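Local coordinates for cellobiose 2-epimerase (Spirochaeta thermophila DSM 6192, PDB 5ZIG), which probably catalyses the reversible epimerization of cellobiose to 4-O-beta-D-glucopyranosyl-D-mannose, at residues L27-G32 with G357-W362; R62-F67 with E81-A86; K189-H194 with S232-Y237; L260-V265 with E275-W280. All blocks are in the same frame, centred on the assembly; numbering follows the deposited sequence.

Interaction 1 of 4, residues L27-G32 with G357-W362; sequences LPFWLG and GGEWFW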
# COMPACT_ATOMS: atom_id res chain seq x y z
N LEU A 27 -9.97 -10.98 7.53
CA LEU A 27 -10.66 -10.14 8.51
C LEU A 27 -10.89 -10.84 9.86
O LEU A 27 -10.64 -10.21 10.90
CB LEU A 27 -11.98 -9.61 7.91
CG LEU A 27 -11.85 -8.67 6.70
CD1 LEU A 27 -13.21 -8.26 6.09
CD2 LEU A 27 -11.08 -7.38 7.10
N PRO A 28 -11.33 -12.10 9.93
CA PRO A 28 -11.52 -12.71 11.26
C PRO A 28 -10.25 -12.78 12.08
O PRO A 28 -10.31 -12.68 13.30
CB PRO A 28 -12.07 -14.11 10.93
CG PRO A 28 -12.68 -13.97 9.59
CD PRO A 28 -11.84 -12.98 8.85
N PHE A 29 -9.10 -12.94 11.44
CA PHE A 29 -7.87 -12.99 12.21
C PHE A 29 -7.57 -11.62 12.83
O PHE A 29 -7.22 -11.54 14.01
CB PHE A 29 -6.72 -13.45 11.32
CG PHE A 29 -5.35 -13.32 11.93
CD1 PHE A 29 -4.74 -14.42 12.53
CD2 PHE A 29 -4.66 -12.13 11.85
CE1 PHE A 29 -3.46 -14.31 13.06
CE2 PHE A 29 -3.38 -12.01 12.39
CZ PHE A 29 -2.79 -13.12 12.99
N TRP A 30 -7.74 -10.55 12.07
CA TRP A 30 -7.42 -9.23 12.61
C TRP A 30 -8.46 -8.78 13.62
O TRP A 30 -8.11 -8.14 14.62
CB TRP A 30 -7.26 -8.22 11.48
CG TRP A 30 -6.02 -8.50 10.72
CD1 TRP A 30 -5.93 -8.99 9.44
CD2 TRP A 30 -4.67 -8.35 11.19
NE1 TRP A 30 -4.61 -9.14 9.09
CE2 TRP A 30 -3.82 -8.74 10.14
CE3 TRP A 30 -4.10 -7.91 12.40
CZ2 TRP A 30 -2.42 -8.72 10.27
CZ3 TRP A 30 -2.72 -7.87 12.51
CH2 TRP A 30 -1.90 -8.28 11.46
N LEU A 31 -9.73 -9.13 13.39
CA LEU A 31 -10.79 -8.80 14.35
C LEU A 31 -10.46 -9.33 15.73
O LEU A 31 -10.85 -8.72 16.73
CB LEU A 31 -12.13 -9.38 13.90
CG LEU A 31 -13.00 -8.53 12.98
CD1 LEU A 31 -14.31 -9.26 12.65
CD2 LEU A 31 -13.28 -7.20 13.62
N GLY A 32 -9.76 -10.47 15.80
CA GLY A 32 -9.34 -11.03 17.06
C GLY A 32 -8.06 -10.46 17.63
O GLY A 32 -7.50 -11.06 18.55
N GLY A 357 -1.80 -21.43 11.39
CA GLY A 357 -1.65 -20.34 12.30
C GLY A 357 -2.37 -19.04 12.00
O GLY A 357 -2.23 -18.10 12.74
N GLY A 358 -3.10 -18.99 10.90
CA GLY A 358 -3.86 -17.82 10.54
C GLY A 358 -3.19 -16.82 9.62
O GLY A 358 -2.03 -16.83 9.48
N GLU A 359 -4.00 -16.03 8.94
CA GLU A 359 -3.56 -15.01 8.00
C GLU A 359 -2.62 -15.52 6.92
O GLU A 359 -2.70 -16.59 6.47
CB GLU A 359 -2.94 -13.84 8.77
CG GLU A 359 -3.48 -12.47 8.49
CD GLU A 359 -2.72 -11.74 7.43
OE1 GLU A 359 -1.66 -12.15 7.01
OE2 GLU A 359 -3.20 -10.74 6.99
N TRP A 360 -1.70 -14.68 6.52
CA TRP A 360 -0.71 -14.97 5.54
C TRP A 360 0.71 -14.87 6.09
O TRP A 360 0.99 -14.06 6.91
CB TRP A 360 -0.81 -14.01 4.35
CG TRP A 360 -2.08 -13.99 3.49
CD1 TRP A 360 -3.29 -14.50 3.78
CD2 TRP A 360 -2.22 -13.39 2.22
NE1 TRP A 360 -4.15 -14.27 2.81
CE2 TRP A 360 -3.52 -13.60 1.82
CE3 TRP A 360 -1.38 -12.70 1.38
CZ2 TRP A 360 -4.00 -13.15 0.61
CZ3 TRP A 360 -1.85 -12.27 0.20
CH2 TRP A 360 -3.15 -12.49 -0.17
N PHE A 361 1.59 -15.76 5.68
CA PHE A 361 2.99 -15.64 6.03
C PHE A 361 3.55 -14.33 5.48
O PHE A 361 3.11 -13.83 4.45
CB PHE A 361 3.77 -16.83 5.51
CG PHE A 361 3.41 -18.14 6.21
CD1 PHE A 361 2.91 -19.23 5.50
CD2 PHE A 361 3.55 -18.25 7.58
CE1 PHE A 361 2.58 -20.42 6.16
CE2 PHE A 361 3.22 -19.44 8.24
CZ PHE A 361 2.74 -20.52 7.53
N TRP A 362 4.51 -13.74 6.22
CA TRP A 362 5.26 -12.61 5.67
C TRP A 362 5.97 -12.99 4.38
O TRP A 362 6.04 -12.19 3.44
CB TRP A 362 6.28 -12.12 6.70
CG TRP A 362 7.17 -11.04 6.17
CD1 TRP A 362 8.21 -11.17 5.28
CD2 TRP A 362 7.12 -9.65 6.51
NE1 TRP A 362 8.78 -9.96 5.03
CE2 TRP A 362 8.14 -9.00 5.78
CE3 TRP A 362 6.31 -8.89 7.37
CZ2 TRP A 362 8.37 -7.63 5.86
CZ3 TRP A 362 6.53 -7.52 7.45
CH2 TRP A 362 7.55 -6.90 6.69
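The indole of W30 directs its N-H at the carboxylate of E359, forming a hydrogen bond of 3.0 Å from W30 NE1 to E359 OE2. The acceptor lies close to the indole plane, while the donor reaches OE2 on its anti side, 33° out of the carboxylate plane. The aliphatic part of the same glutamate packs on F29: E359 CB stands over the middle of the phenyl ring in a CH-pi contact, 3.9 Å from the F29 centroid. E359 CG crowds one rim atom, F29 CD2, at 3.6 Å. A bend at chi2 (-93°) turns E359 CD off the line of the chain that covers F29. Beside it G358 CA lies 4.0 Å from F29 CD1, where a side chain would collide with the ring.

Further out, E359 OE1 receives the backbone N-H of W360 and a salt bridge from K381, and OE2 also takes a bond from N386. An alanine at E359 would keep CB over the phenyl face but would probably leave W30 NE1 and the K381 ammonium without their shared carboxylate. H25, on the same helix 7-31, is hydrogen-bonded to the backbone oxygen of E359, a second link between helix and loop. The contact thus joins the end of helix 7-31 to the loop before strand 363-364, within the (alpha/alpha)6 barrel known for the N-acylglucosamine 2-epimerase family.

Interaction 2 of 4, residues R62-F67 with E81-A86; sequences RHLWTF and EAAGNA
F67 lays one face of its ring over the methyl group of A82, with A82 CB 3.7 Å from the ring centroid and 12° off the normal, a CH-pi contact centred on the ring. F67 CG lies beside its own backbone N and anti to the carbonyl carbon (chi1 -76°), from where the ring covers A82. F67 CB meets the next residue of the partner helix, 3.8 Å from A83 CB. One turn away, L64 takes over. Its CD1 methyl comes to 3.2 Å from the carbonyl oxygen A83 O, a close approach of carbon to oxygen, and its CB meets A86 CB at 3.9 Å. The A86 methyl also rests against the backbone of the opposing helix, with A86 CB 3.8 Å from L64 N.

Three alanines therefore form the meeting surface of 81-86, and such short side chains let the two segment axes approach to 8.2 Å while running nearly antiparallel, at 155°. An alanine in place of F67 would retain the CB contact with A83 but would probably open a gap over A82 and leave its methyl without the ring it covers.

The pair is a helical hairpin of the (alpha/alpha)6 barrel. W30 and L31 of helix 7-31 close around F67, and L31 also touches A82. On other sides of helix 57-73, W65 stacks on Y127 of helix 119-136, R62 packs against Y384 and H385 of helix 384-402, and H63 is hydrogen-bonded to S383.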
# COMPACT_ATOMS: atom_id res chain seq x y z
N ARG A 62 -3.43 1.38 8.56
CA ARG A 62 -3.79 0.29 7.65
C ARG A 62 -5.02 -0.46 8.15
O ARG A 62 -5.93 -0.76 7.37
CB ARG A 62 -2.60 -0.65 7.46
CG ARG A 62 -1.55 -0.04 6.53
CD ARG A 62 -0.36 -0.95 6.32
NE ARG A 62 0.63 -0.36 5.42
CZ ARG A 62 1.77 -0.96 5.07
NH1 ARG A 62 2.04 -2.19 5.51
NH2 ARG A 62 2.61 -0.37 4.24
N HIS A 63 -5.08 -0.74 9.46
CA HIS A 63 -6.27 -1.40 10.01
C HIS A 63 -7.49 -0.51 9.90
O HIS A 63 -8.59 -1.00 9.60
CB HIS A 63 -6.03 -1.83 11.45
CG HIS A 63 -5.07 -2.98 11.59
ND1 HIS A 63 -5.09 -4.07 10.75
CD2 HIS A 63 -4.04 -3.18 12.44
CE1 HIS A 63 -4.13 -4.91 11.09
NE2 HIS A 63 -3.48 -4.40 12.13
N LEU A 64 -7.33 0.80 10.15
CA LEU A 64 -8.44 1.72 9.93
C LEU A 64 -8.93 1.65 8.48
O LEU A 64 -10.14 1.57 8.22
CB LEU A 64 -8.04 3.15 10.28
CG LEU A 64 -9.23 4.12 10.05
CD1 LEU A 64 -10.48 3.63 10.79
CD2 LEU A 64 -8.94 5.60 10.39
N TRP A 65 -8.00 1.72 7.52
CA TRP A 65 -8.40 1.66 6.11
C TRP A 65 -9.07 0.32 5.81
O TRP A 65 -10.15 0.28 5.22
CB TRP A 65 -7.19 1.89 5.19
CG TRP A 65 -7.56 1.89 3.69
CD1 TRP A 65 -7.87 2.98 2.92
CD2 TRP A 65 -7.63 0.75 2.81
NE1 TRP A 65 -8.12 2.59 1.63
CE2 TRP A 65 -7.98 1.22 1.54
CE3 TRP A 65 -7.41 -0.63 2.99
CZ2 TRP A 65 -8.15 0.37 0.44
CZ3 TRP A 65 -7.57 -1.47 1.88
CH2 TRP A 65 -7.93 -0.97 0.63
N THR A 66 -8.48 -0.77 6.29
CA THR A 66 -9.02 -2.09 5.96
C THR A 66 -10.46 -2.24 6.43
O THR A 66 -11.34 -2.64 5.65
CB THR A 66 -8.13 -3.18 6.55
OG1 THR A 66 -6.92 -3.28 5.79
CG2 THR A 66 -8.85 -4.54 6.55
N PHE A 67 -10.75 -1.88 7.68
CA PHE A 67 -12.09 -2.13 8.21
C PHE A 67 -13.12 -1.12 7.73
O PHE A 67 -14.32 -1.44 7.72
CB PHE A 67 -12.05 -2.17 9.74
CG PHE A 67 -11.48 -3.46 10.27
CD1 PHE A 67 -12.23 -4.61 10.27
CD2 PHE A 67 -10.17 -3.53 10.68
CE1 PHE A 67 -11.71 -5.81 10.72
CE2 PHE A 67 -9.63 -4.71 11.14
CZ PHE A 67 -10.39 -5.85 11.16
N GLU A 81 -17.19 -1.32 13.96
CA GLU A 81 -16.67 -1.27 15.33
C GLU A 81 -15.15 -1.31 15.35
O GLU A 81 -14.50 -0.49 16.03
CB GLU A 81 -17.26 -2.44 16.14
CG GLU A 81 -18.73 -2.25 16.45
CD GLU A 81 -19.47 -3.55 16.74
OE1 GLU A 81 -18.89 -4.64 16.54
OE2 GLU A 81 -20.64 -3.46 17.17
N ALA A 82 -14.55 -2.26 14.65
CA ALA A 82 -13.10 -2.32 14.57
C ALA A 82 -12.54 -1.05 13.95
O ALA A 82 -11.53 -0.51 14.42
CB ALA A 82 -12.65 -3.56 13.78
N ALA A 83 -13.19 -0.55 12.90
CA ALA A 83 -12.76 0.71 12.31
C ALA A 83 -12.81 1.83 13.36
O ALA A 83 -11.84 2.57 13.52
CB ALA A 83 -13.63 1.05 11.10
N GLY A 84 -13.93 1.95 14.07
CA GLY A 84 -14.02 2.93 15.14
C GLY A 84 -12.93 2.75 16.18
O GLY A 84 -12.38 3.72 16.69
N ASN A 85 -12.61 1.49 16.50
CA ASN A 85 -11.53 1.23 17.45
C ASN A 85 -10.21 1.75 16.90
O ASN A 85 -9.46 2.44 17.60
CB ASN A 85 -11.41 -0.27 17.76
CG ASN A 85 -10.20 -0.59 18.63
OD1 ASN A 85 -9.79 0.22 19.48
ND2 ASN A 85 -9.61 -1.75 18.42
N ALA A 86 -9.91 1.42 15.65
CA ALA A 86 -8.67 1.91 15.07
C ALA A 86 -8.68 3.42 14.94
O ALA A 86 -7.64 4.07 15.07
CB ALA A 86 -8.43 1.25 13.71

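Interaction 3 of 4, residues K189-H194 with S232-Y237; sequences KTMNTH and SHLGLY
The carbonyl oxygen of L236 is gripped by two donors: the backbone N of M191, with M191 N to L236 O 2.9 Å and an almost straight N-H...O angle of 172°, and a water 3.1 Å from L236 O. That water in turn accepts from the backbone of the next residue, 2.9 Å from N192 N, so one oxygen takes the M191 amide directly and the N192 amide through the water, at the start of helix 191-208. A CA-H...O contact from T190 CA to the same L236 O, at 3.6 Å, adds a weaker approach.

T190 occupies the N-cap. Its OG1 sits between the backbone N and the carbonyl carbon (chi1 69°) and accepts the T193 N-H, with T190 OG1 to T193 N 3.2 Å; E166 holds the same hydroxyl. T190 is also paired with Y237 as an antiparallel non-hydrogen-bonded bridge, and T190 CG2 approaches the Y237 ring at its edge, near the plane, 3.9 Å from CD1.

M191 carries the apolar half. Its chain bends at chi2 and again at chi3 (-71°), the latter placing CE beside L236 CD2 at 3.7 Å, the two side chains lying alongside each other. L234 instead crosses M191 at about a right angle, its CD2 3.7 Å from M191 CG.

Around this, K189 bonds to F238 and Y237 to M245 through their backbones, making a small three-stranded antiparallel sheet. I228 of helix 211-228 and H253 of helix 251-269 pack on M191, while A257 of the latter helix touches L234.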
# COMPACT_ATOMS: atom_id res chain seq x y z
N LYS A 189 15.11 11.96 0.01
CA LYS A 189 13.85 11.59 -0.61
C LYS A 189 13.85 10.11 -1.01
O LYS A 189 14.89 9.54 -1.36
CB LYS A 189 13.56 12.48 -1.83
CG LYS A 189 13.27 13.93 -1.47
CD LYS A 189 13.41 14.86 -2.67
CE LYS A 189 13.09 16.31 -2.25
NZ LYS A 189 13.25 17.29 -3.37
N THR A 190 12.66 9.48 -0.96
CA THR A 190 12.50 8.08 -1.35
C THR A 190 11.28 7.93 -2.26
O THR A 190 10.27 8.63 -2.09
CB THR A 190 12.37 7.14 -0.09
OG1 THR A 190 11.13 7.37 0.59
CG2 THR A 190 13.53 7.33 0.90
N MET A 191 11.39 7.02 -3.25
CA MET A 191 10.23 6.66 -4.08
C MET A 191 9.10 6.15 -3.21
O MET A 191 7.93 6.49 -3.41
CB MET A 191 10.66 5.62 -5.13
CG MET A 191 9.61 4.66 -5.79
SD MET A 191 8.83 3.42 -4.74
CE MET A 191 10.26 2.33 -4.50
N ASN A 192 9.45 5.40 -2.17
CA ASN A 192 8.46 4.72 -1.36
C ASN A 192 7.49 5.73 -0.74
O ASN A 192 6.27 5.58 -0.84
CB ASN A 192 9.18 3.90 -0.30
CG ASN A 192 8.24 3.08 0.52
OD1 ASN A 192 7.46 2.29 -0.01
ND2 ASN A 192 8.29 3.27 1.83
N THR A 193 8.04 6.77 -0.11
CA THR A 193 7.19 7.80 0.48
C THR A 193 6.42 8.57 -0.58
O THR A 193 5.25 8.92 -0.39
CB THR A 193 8.05 8.74 1.33
OG1 THR A 193 8.49 8.04 2.50
CG2 THR A 193 7.26 9.95 1.74
N HIS A 194 7.05 8.84 -1.72
CA HIS A 194 6.33 9.57 -2.77
C HIS A 194 5.16 8.76 -3.30
O HIS A 194 4.08 9.32 -3.55
CB HIS A 194 7.29 9.98 -3.88
CG HIS A 194 8.08 11.20 -3.54
ND1 HIS A 194 9.22 11.17 -2.79
CD2 HIS A 194 7.84 12.51 -3.79
CE1 HIS A 194 9.69 12.39 -2.63
NE2 HIS A 194 8.86 13.23 -3.22
N SER A 232 12.09 1.90 -17.03
CA SER A 232 11.16 0.81 -16.76
C SER A 232 11.24 0.28 -15.33
O SER A 232 10.52 -0.69 -15.01
CB SER A 232 11.39 -0.35 -17.74
OG SER A 232 12.52 -1.12 -17.39
N HIS A 233 12.06 0.87 -14.48
CA HIS A 233 12.07 0.57 -13.06
C HIS A 233 12.02 1.87 -12.27
O HIS A 233 12.51 2.91 -12.71
CB HIS A 233 13.29 -0.25 -12.66
CG HIS A 233 13.42 -1.53 -13.43
ND1 HIS A 233 12.78 -2.69 -13.05
CD2 HIS A 233 14.11 -1.84 -14.56
CE1 HIS A 233 13.07 -3.66 -13.90
NE2 HIS A 233 13.87 -3.16 -14.83
N LEU A 234 11.41 1.79 -11.09
CA LEU A 234 11.31 2.93 -10.21
C LEU A 234 12.59 3.02 -9.39
O LEU A 234 12.90 2.08 -8.64
CB LEU A 234 10.12 2.80 -9.28
CG LEU A 234 8.76 3.27 -9.73
CD1 LEU A 234 8.35 2.52 -11.00
CD2 LEU A 234 7.81 3.01 -8.59
N GLY A 235 13.31 4.13 -9.53
CA GLY A 235 14.46 4.36 -8.67
C GLY A 235 14.06 4.35 -7.21
O GLY A 235 12.93 4.67 -6.85
N LEU A 236 15.01 3.98 -6.36
CA LEU A 236 14.67 3.87 -4.94
C LEU A 236 14.89 5.17 -4.18
O LEU A 236 13.97 5.66 -3.51
CB LEU A 236 15.47 2.73 -4.30
CG LEU A 236 15.14 1.33 -4.82
CD1 LEU A 236 15.99 0.28 -4.13
CD2 LEU A 236 13.67 1.02 -4.63
N TYR A 237 16.08 5.75 -4.27
CA TYR A 237 16.57 6.74 -3.32
C TYR A 237 17.17 7.92 -4.06
O TYR A 237 17.90 7.75 -5.04
CB TYR A 237 17.63 6.11 -2.40
CG TYR A 237 17.19 4.86 -1.65
CD1 TYR A 237 16.11 4.90 -0.77
CD2 TYR A 237 17.89 3.66 -1.78
CE1 TYR A 237 15.71 3.77 -0.06
CE2 TYR A 237 17.51 2.52 -1.08
CZ TYR A 237 16.42 2.59 -0.22
OH TYR A 237 16.04 1.46 0.48
O HOH W 1 11.98 3.96 -1.76

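Interaction 4 of 4, residues L260-V265 with E275-W280; sequences LLTESV and EWFLSW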
# COMPACT_ATOMS: atom_id res chain seq x y z
N LEU A 260 -1.35 1.95 -9.04
CA LEU A 260 -1.57 3.21 -8.32
C LEU A 260 -1.42 4.41 -9.25
O LEU A 260 -2.20 5.36 -9.18
CB LEU A 260 -0.63 3.35 -7.12
CG LEU A 260 -1.08 2.53 -5.91
CD1 LEU A 260 -0.05 2.58 -4.81
CD2 LEU A 260 -2.44 3.03 -5.43
N LEU A 261 -0.42 4.37 -10.14
CA LEU A 261 -0.26 5.45 -11.10
C LEU A 261 -1.47 5.52 -12.02
O LEU A 261 -2.00 6.60 -12.30
CB LEU A 261 1.01 5.26 -11.92
CG LEU A 261 2.34 5.86 -11.45
CD1 LEU A 261 2.67 5.52 -10.03
CD2 LEU A 261 3.44 5.37 -12.37
N THR A 262 -1.93 4.35 -12.50
CA THR A 262 -3.14 4.28 -13.32
C THR A 262 -4.33 4.91 -12.62
O THR A 262 -5.04 5.73 -13.21
CB THR A 262 -3.45 2.81 -13.70
OG1 THR A 262 -2.46 2.30 -14.62
CG2 THR A 262 -4.83 2.71 -14.31
N GLU A 263 -4.54 4.59 -11.33
CA GLU A 263 -5.68 5.18 -10.62
C GLU A 263 -5.65 6.70 -10.67
O GLU A 263 -6.68 7.35 -10.92
CB GLU A 263 -5.70 4.73 -9.16
CG GLU A 263 -6.97 5.08 -8.46
CD GLU A 263 -6.83 5.06 -6.96
OE1 GLU A 263 -5.69 5.07 -6.45
OE2 GLU A 263 -7.87 5.01 -6.28
N SER A 264 -4.48 7.30 -10.41
CA SER A 264 -4.40 8.75 -10.33
C SER A 264 -4.64 9.40 -11.70
O SER A 264 -5.36 10.41 -11.80
CB SER A 264 -3.05 9.17 -9.75
OG SER A 264 -1.99 8.65 -10.53
N VAL A 265 -4.04 8.84 -12.76
CA VAL A 265 -4.19 9.42 -14.10
C VAL A 265 -5.59 9.16 -14.65
O VAL A 265 -6.11 9.96 -15.45
CB VAL A 265 -3.08 8.92 -15.04
CG1 VAL A 265 -3.28 9.40 -16.51
CG2 VAL A 265 -1.73 9.39 -14.57
N GLU A 275 -2.42 8.29 -24.18
CA GLU A 275 -1.48 7.39 -24.83
C GLU A 275 -0.07 7.53 -24.28
O GLU A 275 0.67 6.54 -24.20
CB GLU A 275 -1.47 7.64 -26.34
CG GLU A 275 -2.81 7.41 -27.01
CD GLU A 275 -3.34 5.99 -26.80
OE1 GLU A 275 -2.52 5.06 -26.67
OE2 GLU A 275 -4.58 5.82 -26.75
N TRP A 276 0.33 8.75 -23.89
CA TRP A 276 1.64 8.89 -23.27
C TRP A 276 1.74 8.06 -21.99
O TRP A 276 2.79 7.46 -21.71
CB TRP A 276 1.96 10.37 -23.00
CG TRP A 276 1.06 11.12 -22.03
CD1 TRP A 276 0.03 11.97 -22.35
CD2 TRP A 276 1.15 11.13 -20.60
NE1 TRP A 276 -0.53 12.49 -21.21
CE2 TRP A 276 0.14 11.98 -20.12
CE3 TRP A 276 2.00 10.50 -19.67
CZ2 TRP A 276 -0.07 12.21 -18.75
CZ3 TRP A 276 1.79 10.73 -18.31
CH2 TRP A 276 0.77 11.58 -17.87
N PHE A 277 0.65 7.97 -21.23
CA PHE A 277 0.68 7.16 -20.01
C PHE A 277 0.78 5.67 -20.33
O PHE A 277 1.60 4.95 -19.75
CB PHE A 277 -0.56 7.43 -19.15
CG PHE A 277 -0.61 6.58 -17.91
CD1 PHE A 277 0.20 6.89 -16.82
CD2 PHE A 277 -1.38 5.43 -17.86
CE1 PHE A 277 0.20 6.07 -15.69
CE2 PHE A 277 -1.39 4.62 -16.74
CZ PHE A 277 -0.60 4.94 -15.65
N LEU A 278 -0.05 5.18 -21.26
CA LEU A 278 0.08 3.80 -21.70
C LEU A 278 1.50 3.49 -22.15
O LEU A 278 2.13 2.54 -21.67
CB LEU A 278 -0.93 3.49 -22.82
CG LEU A 278 -2.40 3.60 -22.43
CD1 LEU A 278 -3.27 3.28 -23.62
CD2 LEU A 278 -2.76 2.69 -21.28
N SER A 279 2.04 4.31 -23.07
CA SER A 279 3.39 4.06 -23.57
C SER A 279 4.42 4.09 -22.44
O SER A 279 5.37 3.30 -22.45
CB SER A 279 3.76 5.09 -24.64
OG SER A 279 2.79 5.09 -25.66
N TRP A 280 4.23 4.97 -21.47
CA TRP A 280 5.14 5.04 -20.33
C TRP A 280 5.09 3.77 -19.50
O TRP A 280 6.12 3.16 -19.20
CB TRP A 280 4.76 6.25 -19.48
CG TRP A 280 5.47 6.36 -18.17
CD1 TRP A 280 6.70 5.88 -17.86
CD2 TRP A 280 4.97 6.99 -16.98
NE1 TRP A 280 7.01 6.18 -16.56
CE2 TRP A 280 5.97 6.87 -15.99
CE3 TRP A 280 3.79 7.68 -16.66
CZ2 TRP A 280 5.82 7.40 -14.70
CZ3 TRP A 280 3.65 8.20 -15.37
CH2 TRP A 280 4.66 8.06 -14.41
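Apolar packing on the ring of F277 dominates the contact with L261 and V265. With F277 CG anti to its backbone N (chi1 178°), the ring reaches across to helix 260-265. V265 covers part of one face, its CB offset toward the rim, and V265 CG2 stands 3.9 Å from F277 CD1. L261 CB meets the ring at the edge, 3.9 Å from F277 CE1. A second aromatic, W280, takes the end of L261: L261 CD2 comes to 3.6 Å from W280 CH2, the two side chains crossing at about a right angle.

The segments are two helices of the (alpha/alpha)6 barrel, joined by a short connection. They run antiparallel, at 179°, with their axes 11.5 Å apart, a spacing consistent with the F277 ring lying between them.

The one polar side-chain atom at the F277 ring is T262 OG1, which lies at its edge in the plane, 3.3 Å from F277 CE2. T258 and N327 bond this hydroxyl, so it is satisfied despite its aromatic neighbour. W280 NE1 is hydrogen-bonded to A229 O, and R225 makes a cation-pi contact with the indole; F224 of helix 211-228 also touches W280.

In the fold
Interactions 2 and 4 are buried contacts of antiparallel helices, yet they differ in spacing: alanines draw 57-73 and 77-94 together, whereas an aromatic ring lies between 251-269 and 275-294, whose axes are farther apart. Interactions 1 and 3 are partly buried and more polar, each setting a loop against a helix end, through a side-chain carboxylate in the first and mainly a backbone carbonyl in the second. Interactions 1 and 2 touch directly, with W30 CE3 3.3 Å from H63 CE1; helix 7-31, which carries one side of interaction 1, also packs on interaction 2. Interactions 3 and 4, about 17 Å apart between centres, lie across the chain's centre from that pair, and both involve helices 191-208, 211-228 and 251-269.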